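PDB 3RZA: tripeptidase from Staphylococcus aureus subsp. aureus, which probably hydrolyses short peptides, as a metal-dependent peptidase of the M20/M25/M40 family, with zinc and calcium bound in the crystal. Local coordinates for residues 179-184 / 317-322; 193-198 / 337-342; 204-209 / 300-305. One frame throughout, in Å; residues are numbered along the deposited sequence.

Contact 1 (179-184 / 317-322)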
ATOM      1  N   ALA A 179      23.849 -29.947 -27.740  1.00 27.73           N
ATOM      2  CA  ALA A 179      24.628 -28.838 -28.301  1.00 27.71           C
ATOM      3  C   ALA A 179      25.921 -28.660 -27.518  1.00 26.50           C
ATOM      4  O   ALA A 179      25.945 -28.888 -26.315  1.00 27.01           O
ATOM      5  CB  ALA A 179      23.810 -27.549 -28.259  1.00 26.33           C
ATOM      6  N   ASP A 180      26.979 -28.257 -28.219  1.00 25.61           N
ATOM      7  CA  ASP A 180      28.263 -27.852 -27.606  1.00 24.31           C
ATOM      8  C   ASP A 180      28.232 -26.417 -27.048  1.00 22.01           C
ATOM      9  O   ASP A 180      28.915 -26.120 -26.083  1.00 21.60           O
ATOM     10  CB  ASP A 180      29.390 -27.957 -28.629  1.00 24.45           C
ATOM     11  CG  ASP A 180      29.631 -29.398 -29.094  1.00 29.99           C
ATOM     12  OD1 ASP A 180      29.901 -30.261 -28.235  1.00 35.09           O
ATOM     13  OD2 ASP A 180      29.541 -29.663 -30.310  1.00 30.44           O
ATOM     14  N   PHE A 181      27.490 -25.530 -27.705  1.00 22.23           N
ATOM     15  CA  PHE A 181      27.294 -24.146 -27.236  1.00 18.85           C
ATOM     16  C   PHE A 181      26.130 -23.512 -27.980  1.00 19.48           C
ATOM     17  O   PHE A 181      25.592 -24.099 -28.936  1.00 17.19           O
ATOM     18  CB  PHE A 181      28.577 -23.300 -27.422  1.00 18.13           C
ATOM     19  CG  PHE A 181      29.171 -23.366 -28.818  1.00 21.32           C
ATOM     20  CD1 PHE A 181      28.660 -22.565 -29.865  1.00 19.80           C
ATOM     21  CD2 PHE A 181      30.249 -24.205 -29.091  1.00 22.94           C
ATOM     22  CE1 PHE A 181      29.204 -22.628 -31.150  1.00 23.40           C
ATOM     23  CE2 PHE A 181      30.809 -24.257 -30.376  1.00 25.23           C
ATOM     24  CZ  PHE A 181      30.270 -23.479 -31.411  1.00 23.19           C
ATOM     25  N   GLY A 182      25.730 -22.318 -27.556  1.00 18.68           N
ATOM     26  CA  GLY A 182      24.725 -21.593 -28.292  1.00 18.51           C
ATOM     27  C   GLY A 182      24.357 -20.220 -27.843  1.00 17.42           C
ATOM     28  O   GLY A 182      25.092 -19.582 -27.118  1.00 18.97           O
ATOM     29  N   TYR A 183      23.238 -19.737 -28.380  1.00 16.79           N
ATOM     30  CA  TYR A 183      22.909 -18.330 -28.370  1.00 17.71           C
ATOM     31  C   TYR A 183      21.460 -18.114 -28.029  1.00 18.26           C
ATOM     32  O   TYR A 183      20.586 -18.671 -28.701  1.00 22.39           O
ATOM     33  CB  TYR A 183      23.193 -17.723 -29.734  1.00 16.01           C
ATOM     34  CG  TYR A 183      24.632 -17.881 -30.117  1.00 17.63           C
ATOM     35  CD1 TYR A 183      25.610 -17.041 -29.576  1.00 13.28           C
ATOM     36  CD2 TYR A 183      25.043 -18.945 -30.945  1.00 12.93           C
ATOM     37  CE1 TYR A 183      26.959 -17.209 -29.901  1.00 17.97           C
ATOM     38  CE2 TYR A 183      26.386 -19.125 -31.266  1.00 15.81           C
ATOM     39  CZ  TYR A 183      27.341 -18.252 -30.749  1.00 14.06           C
ATOM     40  OH  TYR A 183      28.683 -18.453 -31.050  1.00 17.49           O
ATOM     41  N   ALA A 184      21.199 -17.308 -27.000  1.00 16.06           N
ATOM     42  CA  ALA A 184      19.857 -16.762 -26.758  1.00 14.99           C
ATOM     43  C   ALA A 184      19.712 -15.476 -27.562  1.00 16.85           C
ATOM     44  O   ALA A 184      20.472 -14.545 -27.361  1.00 17.55           O
ATOM     45  CB  ALA A 184      19.644 -16.526 -25.286  1.00 13.07           C
ATOM     46  N   GLU A 317      36.466 -18.193 -25.340  1.00 22.66           N
ATOM     47  CA  GLU A 317      35.663 -19.361 -25.691  1.00 23.40           C
ATOM     48  C   GLU A 317      35.134 -19.247 -27.100  1.00 22.30           C
ATOM     49  O   GLU A 317      34.831 -18.136 -27.551  1.00 19.43           O
ATOM     50  CB  GLU A 317      34.463 -19.527 -24.752  1.00 24.81           C
ATOM     51  CG  GLU A 317      34.816 -20.111 -23.398  1.00 30.79           C
ATOM     52  CD  GLU A 317      35.083 -21.619 -23.438  1.00 37.45           C
ATOM     53  OE1 GLU A 317      34.197 -22.399 -23.881  1.00 39.12           O
ATOM     54  OE2 GLU A 317      36.176 -22.015 -22.998  1.00 38.72           O
ATOM     55  N   ALA A 318      35.059 -20.400 -27.788  1.00 19.68           N
ATOM     56  CA  ALA A 318      34.532 -20.507 -29.162  1.00 21.42           C
ATOM     57  C   ALA A 318      33.211 -19.778 -29.362  1.00 19.81           C
ATOM     58  O   ALA A 318      33.041 -19.064 -30.353  1.00 21.32           O
ATOM     59  CB  ALA A 318      34.363 -21.989 -29.556  1.00 18.54           C
ATOM     60  N   VAL A 319      32.282 -19.965 -28.415  1.00 18.97           N
ATOM     61  CA  VAL A 319      30.961 -19.333 -28.491  1.00 17.08           C
ATOM     62  C   VAL A 319      31.005 -17.792 -28.561  1.00 17.72           C
ATOM     63  O   VAL A 319      30.206 -17.184 -29.287  1.00 18.71           O
ATOM     64  CB  VAL A 319      30.015 -19.815 -27.340  1.00 17.62           C
ATOM     65  CG1 VAL A 319      30.523 -19.378 -25.950  1.00 15.80           C
ATOM     66  CG2 VAL A 319      28.599 -19.341 -27.584  1.00 13.07           C
ATOM     67  N   VAL A 320      31.942 -17.176 -27.838  1.00 16.64           N
ATOM     68  CA  VAL A 320      32.104 -15.715 -27.844  1.00 15.72           C
ATOM     69  C   VAL A 320      32.775 -15.252 -29.131  1.00 16.95           C
ATOM     70  O   VAL A 320      32.320 -14.310 -29.772  1.00 15.52           O
ATOM     71  CB  VAL A 320      32.937 -15.224 -26.635  1.00 19.15           C
ATOM     72  CG1 VAL A 320      33.080 -13.707 -26.664  1.00 17.34           C
ATOM     73  CG2 VAL A 320      32.330 -15.693 -25.295  1.00 19.58           C
ATOM     74  N   LYS A 321      33.854 -15.931 -29.508  1.00 18.95           N
ATOM     75  CA  LYS A 321      34.620 -15.588 -30.717  1.00 20.45           C
ATOM     76  C   LYS A 321      33.814 -15.714 -32.016  1.00 19.73           C
ATOM     77  O   LYS A 321      33.912 -14.862 -32.890  1.00 19.10           O
ATOM     78  CB  LYS A 321      35.902 -16.435 -30.801  1.00 23.43           C
ATOM     79  CG  LYS A 321      36.926 -16.136 -29.660  1.00 31.41           C
ATOM     80  CD  LYS A 321      37.753 -14.873 -29.971  1.00 42.23           C
ATOM     81  CE  LYS A 321      38.216 -14.095 -28.716  1.00 46.19           C
ATOM     82  NZ  LYS A 321      37.236 -13.046 -28.225  1.00 49.49           N
ATOM     83  N   ILE A 322      32.989 -16.749 -32.120  1.00 20.68           N
ATOM     84  CA  ILE A 322      32.084 -16.918 -33.279  1.00 18.86           C
ATOM     85  C   ILE A 322      31.014 -15.788 -33.351  1.00 18.54           C
ATOM     86  O   ILE A 322      30.750 -15.243 -34.440  1.00 19.51           O
ATOM     87  CB  ILE A 322      31.452 -18.330 -33.295  1.00 19.28           C
ATOM     88  CG1 ILE A 322      32.541 -19.397 -33.541  1.00 19.41           C
ATOM     89  CG2 ILE A 322      30.376 -18.424 -34.355  1.00 18.52           C
ATOM     90  CD1 ILE A 322      32.141 -20.831 -33.114  1.00 20.06           C
TER

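Contact 2 (193-198 / 337-342)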
ATOM      1  N   THR A 193      26.322  -6.752 -30.814  1.00 15.94           N
ATOM      2  CA  THR A 193      26.785  -6.780 -29.421  1.00 17.45           C
ATOM      3  C   THR A 193      26.339  -8.081 -28.768  1.00 16.48           C
ATOM      4  O   THR A 193      25.212  -8.527 -28.990  1.00 15.49           O
ATOM      5  CB  THR A 193      26.239  -5.568 -28.654  1.00 17.27           C
ATOM      6  OG1 THR A 193      26.757  -4.385 -29.280  1.00 17.24           O
ATOM      7  CG2 THR A 193      26.653  -5.604 -27.173  1.00 17.26           C
ATOM      8  N   THR A 194      27.245  -8.700 -27.991  1.00 17.24           N
ATOM      9  CA  THR A 194      27.011 -10.013 -27.352  1.00 14.78           C
ATOM     10  C   THR A 194      27.123  -9.840 -25.846  1.00 16.98           C
ATOM     11  O   THR A 194      28.116  -9.321 -25.363  1.00 16.02           O
ATOM     12  CB  THR A 194      28.079 -11.058 -27.816  1.00 15.93           C
ATOM     13  OG1 THR A 194      28.101 -11.097 -29.236  1.00 18.83           O
ATOM     14  CG2 THR A 194      27.773 -12.451 -27.285  1.00 10.46           C
ATOM     15  N   VAL A 195      26.088 -10.264 -25.111  1.00 15.30           N
ATOM     16  CA  VAL A 195      26.156 -10.368 -23.674  1.00 14.87           C
ATOM     17  C   VAL A 195      26.910 -11.656 -23.304  1.00 14.84           C
ATOM     18  O   VAL A 195      26.435 -12.752 -23.625  1.00 14.59           O
ATOM     19  CB  VAL A 195      24.750 -10.426 -23.057  1.00 13.41           C
ATOM     20  CG1 VAL A 195      24.842 -10.705 -21.571  1.00 12.75           C
ATOM     21  CG2 VAL A 195      23.962  -9.142 -23.360  1.00 12.21           C
ATOM     22  N   VAL A 196      28.050 -11.514 -22.624  1.00 15.85           N
ATOM     23  CA  VAL A 196      28.908 -12.671 -22.185  1.00 15.35           C
ATOM     24  C   VAL A 196      28.786 -13.005 -20.704  1.00 17.79           C
ATOM     25  O   VAL A 196      29.373 -13.995 -20.234  1.00 16.18           O
ATOM     26  CB  VAL A 196      30.415 -12.475 -22.568  1.00 17.06           C
ATOM     27  CG1 VAL A 196      30.540 -12.324 -24.109  1.00 18.39           C
ATOM     28  CG2 VAL A 196      31.085 -11.261 -21.800  1.00 15.21           C
ATOM     29  N   GLY A 197      28.008 -12.213 -19.971  1.00 16.64           N
ATOM     30  CA  GLY A 197      27.768 -12.478 -18.591  1.00 18.04           C
ATOM     31  C   GLY A 197      26.530 -11.777 -18.134  1.00 16.28           C
ATOM     32  O   GLY A 197      26.135 -10.778 -18.725  1.00 17.03           O
ATOM     33  N   ALA A 198      25.915 -12.317 -17.084  1.00 17.48           N
ATOM     34  CA  ALA A 198      24.655 -11.798 -16.520  1.00 18.11           C
ATOM     35  C   ALA A 198      24.696 -12.097 -15.022  1.00 19.73           C
ATOM     36  O   ALA A 198      25.364 -13.053 -14.624  1.00 21.44           O
ATOM     37  CB  ALA A 198      23.442 -12.488 -17.198  1.00 16.70           C
ATOM     38  N   ILE A 337      29.532  -7.395 -23.769  1.00 18.20           N
ATOM     39  CA  ILE A 337      29.104  -6.653 -22.587  1.00 17.78           C
ATOM     40  C   ILE A 337      28.643  -7.607 -21.485  1.00 19.02           C
ATOM     41  O   ILE A 337      28.554  -8.827 -21.673  1.00 19.34           O
ATOM     42  CB  ILE A 337      27.958  -5.594 -22.930  1.00 18.89           C
ATOM     43  CG1 ILE A 337      26.690  -6.273 -23.459  1.00 14.39           C
ATOM     44  CG2 ILE A 337      28.480  -4.508 -23.911  1.00 16.82           C
ATOM     45  CD1 ILE A 337      25.478  -5.337 -23.514  1.00 12.65           C
ATOM     46  N   ILE A 338      28.346  -7.012 -20.346  1.00 21.14           N
ATOM     47  CA  ILE A 338      27.716  -7.665 -19.230  1.00 21.64           C
ATOM     48  C   ILE A 338      26.307  -7.045 -19.120  1.00 20.79           C
ATOM     49  O   ILE A 338      26.170  -5.832 -19.250  1.00 22.71           O
ATOM     50  CB  ILE A 338      28.580  -7.408 -17.972  1.00 26.52           C
ATOM     51  CG1 ILE A 338      29.974  -8.065 -18.123  1.00 30.45           C
ATOM     52  CG2 ILE A 338      27.991  -7.940 -16.819  1.00 25.90           C
ATOM     53  CD1 ILE A 338      29.947  -9.582 -18.349  1.00 24.48           C
ATOM     54  N   SER A 339      25.285  -7.892 -18.960  1.00 19.26           N
ATOM     55  CA  SER A 339      23.883  -7.447 -18.888  0.50 19.85           C
ATOM     56  C   SER A 339      23.508  -7.124 -17.456  1.00 21.31           C
ATOM     57  O   SER A 339      24.199  -7.508 -16.537  1.00 20.44           O
ATOM     58  CB  SER A 339      22.940  -8.522 -19.411  0.50 18.28           C
ATOM     59  OG  SER A 339      23.035  -9.705 -18.638  0.50 19.71           O
ATOM     60  N   GLY A 340      22.394  -6.413 -17.294  1.00 20.99           N
ATOM     61  CA  GLY A 340      21.815  -6.121 -15.986  1.00 20.82           C
ATOM     62  C   GLY A 340      20.798  -7.134 -15.491  1.00 20.81           C
ATOM     63  O   GLY A 340      20.388  -7.056 -14.335  1.00 18.35           O
ATOM     64  N   GLY A 341      20.386  -8.081 -16.351  1.00 20.61           N
ATOM     65  CA  GLY A 341      19.322  -9.018 -16.016  1.00 21.33           C
ATOM     66  C   GLY A 341      19.493 -10.394 -16.633  1.00 21.99           C
ATOM     67  O   GLY A 341      20.526 -10.708 -17.234  1.00 23.41           O
ATOM     68  N   GLY A 342      18.446 -11.190 -16.507  1.00 20.07           N
ATOM     69  CA  GLY A 342      18.463 -12.588 -16.903  1.00 23.01           C
ATOM     70  C   GLY A 342      17.784 -12.848 -18.243  1.00 21.08           C
ATOM     71  O   GLY A 342      17.205 -11.963 -18.845  1.00 21.25           O
TER

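Contact 3 (204-209 / 300-305)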
ATOM      1  N   ILE A 204      14.062 -10.582  -2.143  1.00 17.32           N
ATOM      2  CA  ILE A 204      14.016 -10.581  -0.674  0.50 17.74           C
ATOM      3  C   ILE A 204      12.737  -9.861  -0.269  1.00 18.56           C
ATOM      4  O   ILE A 204      12.458  -8.753  -0.733  1.00 16.82           O
ATOM      5  CB  ILE A 204      15.292  -9.954  -0.014  0.50 17.45           C
ATOM      6  CG1 ILE A 204      15.126  -9.835   1.513  0.50 18.71           C
ATOM      7  CG2 ILE A 204      15.616  -8.615  -0.613  0.50 16.27           C
ATOM      8  CD1 ILE A 204      16.446  -9.712   2.282  0.50 18.70           C
ATOM      9  N   SER A 205      11.927 -10.531   0.539  1.00 17.35           N
ATOM     10  CA  SER A 205      10.735  -9.921   1.097  1.00 20.10           C
ATOM     11  C   SER A 205      10.791  -9.949   2.626  1.00 20.84           C
ATOM     12  O   SER A 205      11.322 -10.881   3.211  1.00 19.36           O
ATOM     13  CB  SER A 205       9.505 -10.637   0.589  1.00 18.94           C
ATOM     14  OG  SER A 205       9.429 -10.544  -0.819  1.00 22.34           O
ATOM     15  N   ALA A 206      10.247  -8.901   3.251  1.00 19.68           N
ATOM     16  CA  ALA A 206      10.252  -8.757   4.691  1.00 19.83           C
ATOM     17  C   ALA A 206       8.841  -8.349   5.191  1.00 20.44           C
ATOM     18  O   ALA A 206       8.245  -7.394   4.666  1.00 18.64           O
ATOM     19  CB  ALA A 206      11.297  -7.737   5.111  1.00 19.62           C
ATOM     20  N   LYS A 207       8.283  -9.133   6.114  1.00 18.52           N
ATOM     21  CA  LYS A 207       7.101  -8.735   6.893  1.00 16.80           C
ATOM     22  C   LYS A 207       7.583  -8.238   8.242  1.00 17.43           C
ATOM     23  O   LYS A 207       8.155  -9.026   9.029  1.00 16.36           O
ATOM     24  CB  LYS A 207       6.156  -9.905   7.059  1.00 20.84           C
ATOM     25  CG  LYS A 207       4.940  -9.635   7.972  1.00 22.35           C
ATOM     26  CD  LYS A 207       3.955 -10.728   7.810  1.00 23.91           C
ATOM     27  CE  LYS A 207       2.996 -10.817   8.962  1.00 27.03           C
ATOM     28  NZ  LYS A 207       2.176 -12.051   8.815  1.00 30.73           N
ATOM     29  N   ILE A 208       7.368  -6.940   8.506  1.00 16.62           N
ATOM     30  CA  ILE A 208       7.794  -6.301   9.743  1.00 19.18           C
ATOM     31  C   ILE A 208       6.547  -6.158  10.620  1.00 19.53           C
ATOM     32  O   ILE A 208       5.568  -5.536  10.202  1.00 18.45           O
ATOM     33  CB  ILE A 208       8.430  -4.894   9.499  1.00 19.75           C
ATOM     34  CG1 ILE A 208       9.607  -4.951   8.491  1.00 20.43           C
ATOM     35  CG2 ILE A 208       8.892  -4.288  10.815  1.00 20.00           C
ATOM     36  CD1 ILE A 208      10.746  -5.856   8.904  1.00 22.08           C
ATOM     37  N   ILE A 209       6.576  -6.757  11.808  1.00 19.14           N
ATOM     38  CA  ILE A 209       5.474  -6.663  12.778  1.00 20.66           C
ATOM     39  C   ILE A 209       5.869  -5.769  13.959  1.00 21.53           C
ATOM     40  O   ILE A 209       6.964  -5.926  14.529  1.00 20.72           O
ATOM     41  CB  ILE A 209       5.095  -8.059  13.328  1.00 20.49           C
ATOM     42  CG1 ILE A 209       4.626  -8.989  12.201  1.00 26.04           C
ATOM     43  CG2 ILE A 209       4.018  -7.949  14.433  1.00 23.83           C
ATOM     44  CD1 ILE A 209       3.386  -8.526  11.496  1.00 25.48           C
ATOM     45  N   ALA A 300      10.921  -9.181  12.416  1.00 20.40           N
ATOM     46  CA  ALA A 300      11.058  -9.191  10.987  1.00 19.09           C
ATOM     47  C   ALA A 300      11.043 -10.632  10.550  1.00 20.73           C
ATOM     48  O   ALA A 300      11.866 -11.421  11.019  1.00 21.51           O
ATOM     49  CB  ALA A 300      12.361  -8.550  10.597  1.00 17.72           C
ATOM     50  N   GLU A 301      10.104 -10.980   9.675  1.00 19.19           N
ATOM     51  CA  GLU A 301      10.156 -12.236   8.923  1.00 21.67           C
ATOM     52  C   GLU A 301      10.715 -11.907   7.527  1.00 20.33           C
ATOM     53  O   GLU A 301      10.095 -11.139   6.792  1.00 16.29           O
ATOM     54  CB  GLU A 301       8.751 -12.845   8.798  1.00 21.93           C
ATOM     55  CG  GLU A 301       8.683 -14.180   7.993  1.00 25.34           C
ATOM     56  CD  GLU A 301       7.280 -14.737   7.867  1.00 29.71           C
ATOM     57  OE1 GLU A 301       6.337 -14.051   8.298  1.00 27.46           O
ATOM     58  OE2 GLU A 301       7.120 -15.869   7.337  1.00 27.17           O
ATOM     59  N   VAL A 302      11.852 -12.514   7.178  1.00 17.78           N
ATOM     60  CA  VAL A 302      12.549 -12.268   5.915  1.00 16.43           C
ATOM     61  C   VAL A 302      12.581 -13.582   5.135  1.00 17.75           C
ATOM     62  O   VAL A 302      12.916 -14.627   5.716  1.00 16.54           O
ATOM     63  CB  VAL A 302      13.952 -11.727   6.160  1.00 18.37           C
ATOM     64  CG1 VAL A 302      14.724 -11.519   4.820  1.00 15.55           C
ATOM     65  CG2 VAL A 302      13.860 -10.411   6.961  1.00 14.50           C
ATOM     66  N   THR A 303      12.098 -13.555   3.879  1.00 16.41           N
ATOM     67  CA  THR A 303      12.153 -14.732   2.972  1.00 18.57           C
ATOM     68  C   THR A 303      12.882 -14.366   1.702  1.00 16.49           C
ATOM     69  O   THR A 303      12.694 -13.259   1.195  1.00 16.35           O
ATOM     70  CB  THR A 303      10.750 -15.300   2.622  1.00 18.08           C
ATOM     71  OG1 THR A 303       9.946 -14.292   1.995  1.00 24.40           O
ATOM     72  CG2 THR A 303      10.045 -15.811   3.869  1.00 19.91           C
ATOM     73  N   VAL A 304      13.715 -15.299   1.204  1.00 19.17           N
ATOM     74  CA  VAL A 304      14.567 -15.081   0.032  0.50 18.60           C
ATOM     75  C   VAL A 304      14.228 -16.115  -1.059  1.00 21.78           C
ATOM     76  O   VAL A 304      13.823 -17.258  -0.755  1.00 21.87           O
ATOM     77  CB  VAL A 304      16.080 -15.162   0.420  0.50 20.00           C
ATOM     78  CG1 VAL A 304      16.985 -14.901  -0.778  0.50 17.90           C
ATOM     79  CG2 VAL A 304      16.401 -14.177   1.547  0.50 18.41           C
ATOM     80  N   GLU A 305      14.401 -15.726  -2.317  1.00 20.73           N
ATOM     81  CA  GLU A 305      14.219 -16.622  -3.449  1.00 22.74           C
ATOM     82  C   GLU A 305      15.234 -16.237  -4.533  1.00 21.88           C
ATOM     83  O   GLU A 305      15.369 -15.056  -4.831  1.00 20.49           O
ATOM     84  CB  GLU A 305      12.814 -16.458  -3.967  1.00 23.61           C
ATOM     85  CG  GLU A 305      12.350 -17.518  -4.881  1.00 32.91           C
ATOM     86  CD  GLU A 305      11.073 -17.117  -5.560  1.00 38.98           C
ATOM     87  OE1 GLU A 305      10.091 -16.849  -4.840  1.00 42.21           O
ATOM     88  OE2 GLU A 305      11.071 -17.024  -6.808  1.00 49.26           O
TER
HETATM   89  O   HOH W   1       3.691 -14.169   7.784  1.00 25.01           O

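Contact 1 (179-184 / 317-322)
The hydroxyl of Tyr183 gives a short hydrogen bond to a backbone carbonyl of helix 318-322. Tyr183 OH lies 2.7 Å from Val319 O. It meets a lone pair in the carbonyl plane, with a C=O...O angle of 122°. Val319 O in turn sits at the edge of the tyrosine ring, near its plane. The side chain of Ile322 flanks the same hydroxyl, with its CB 3.6 Å from Tyr183 OH.

The rest is apolar packing. The first torsion of Val319 carries CG2, the branch opposite the backbone N, to Gly182 O and the tyrosine ring. Val319 CG2 lies 3.6 Å from Tyr183 CE1 and 3.5 Å from Gly182 O. Phe181 turns its CB toward the helix, and its ring has Val319 CA over one face. Phe181 CB is 3.8 Å from Val319 CB. At the far end of the ring, Ile322 CD1 approaches Phe181 CZ obliquely at 3.7 Å.

The short segments of strand and helix run 52° apart. This is a helix packed on a parallel strand, an alpha/beta layer that probably belongs to the catalytic domain. Strand 181-184 lies between strands 93-98 and 355-359. Helix 374-393 also packs here, with Val391 on Phe181 and Ile387 on both Tyr183 and Ile322.

Contact 2 (193-198 / 337-342)
Val195 and Ile337 form a parallel beta bridge that joins strand 194-209 to the short strand 336-338 in the large mixed sheet. Ile337 is held through both of its backbone polar groups. Its N donates to Thr194 O at 2.9 Å, and its O accepts from Val196 N at 2.9 Å. The second bond is nearly straight, with an N-H...O angle of 166°. One residue thus bonds to the two neighbours of its bridge partner, the usual parallel pattern.

The tight part is made by these backbone bonds and by the cluster of Thr193, Val195 and Ile337 side chains beside them. Ile337 CG1 sits between its own backbone N and carbonyl carbon, chi1 62°. This places it 3.8 Å from Thr193 CG2, and the two side chains cross at about a right angle. Val195 CG2 meets the same CG1 from the neighbouring strand at 4.0 Å. Val195 also packs on Ile357 of strand 355-359.

The Ile338 side is the open one, because Ile338 is exposed to solvent. Its side chain still packs closely on the other strand. Ile338 CD1 reaches back over the backbone of Gly197, 3.6 Å from Gly197 CA. It also lies 4.0 Å from Val196 CG2.

A glycine-rich loop, 340-342, follows Ser339. Arg271 bonds to Gly340 O in this loop, and Gly342 N bonds to a citrate that probably came from the crystallisation liquor. Just ahead of the loop one more backbone bond ties the two segments together: Ser339 N donates to Gly197 O at 3.0 Å, with an N-H...O angle of 172°.

Contact 3 (204-209 / 300-305)
An antiparallel beta ladder pairs strand 204-209 with strand 300-305, whose directions differ by 167°. Ser205 with Thr303 and Lys207 with Glu301 are the hydrogen-bonded pairs, each closed by two backbone bonds. Ser205 N to Thr303 O is 2.9 Å, and Lys207 N to Glu301 O is 2.8 Å. Between and beyond them lie the non-hydrogen-bonded pairs, where CA atoms face carbonyl oxygens. Ala206 CA is 3.2 Å from Glu301 O.

The two faces differ. On the face of Ile204, Ala206, Ile208, Ala300 and Val302 the packing is apolar. Ile208 CD1 reaches across to Ala300 CB at 3.6 Å. Ala206 CB lies 4.1 Å from Val302 CG2. Thr286 of helix 275-295 touches both Ile204 and Val302, while Ile227 of helix 224-234 packs on Ile208.

The other face carries polar side chains. Lys207 and Glu301 both leave the sheet with CG anti to the backbone N and run on extended. One water links the ammonium and the carboxylate: it accepts from Lys207 NZ at 2.8 Å and donates to Glu301 OE1 at 2.7 Å. Lys207 NZ and Glu301 OE1 themselves stay 4.6 Å apart, so this is a water-bridged pair and not a direct salt bridge.

An antiparallel sheet with helices packed on one face is as in the lid, or dimerisation, domain of M20-family peptidases, which this region probably represents.

How the contacts relate
Contacts 2 and 3 share strand 194-209 at separate points along it. Their centres are 29 Å apart and their nearest atoms about 13 Å. Contact 1 touches contact 2 directly, where Val320 CG1 of the helix lies 3.9 Å from Val196 CG1 of the strand. Helix 318-329 is followed in the chain by strand 336-338, so one run of chain serves both. Contacts 1 and 3 are on opposite sides of the chain's centre, with centres 39 Å apart. In contact 1 the Tyr183 side chain lies about 13 Å from the zinc, and the chain runs on from its strand to Asp186, a zinc ligand with His98 and Asp129. The loop of contact 2 meets the citrate.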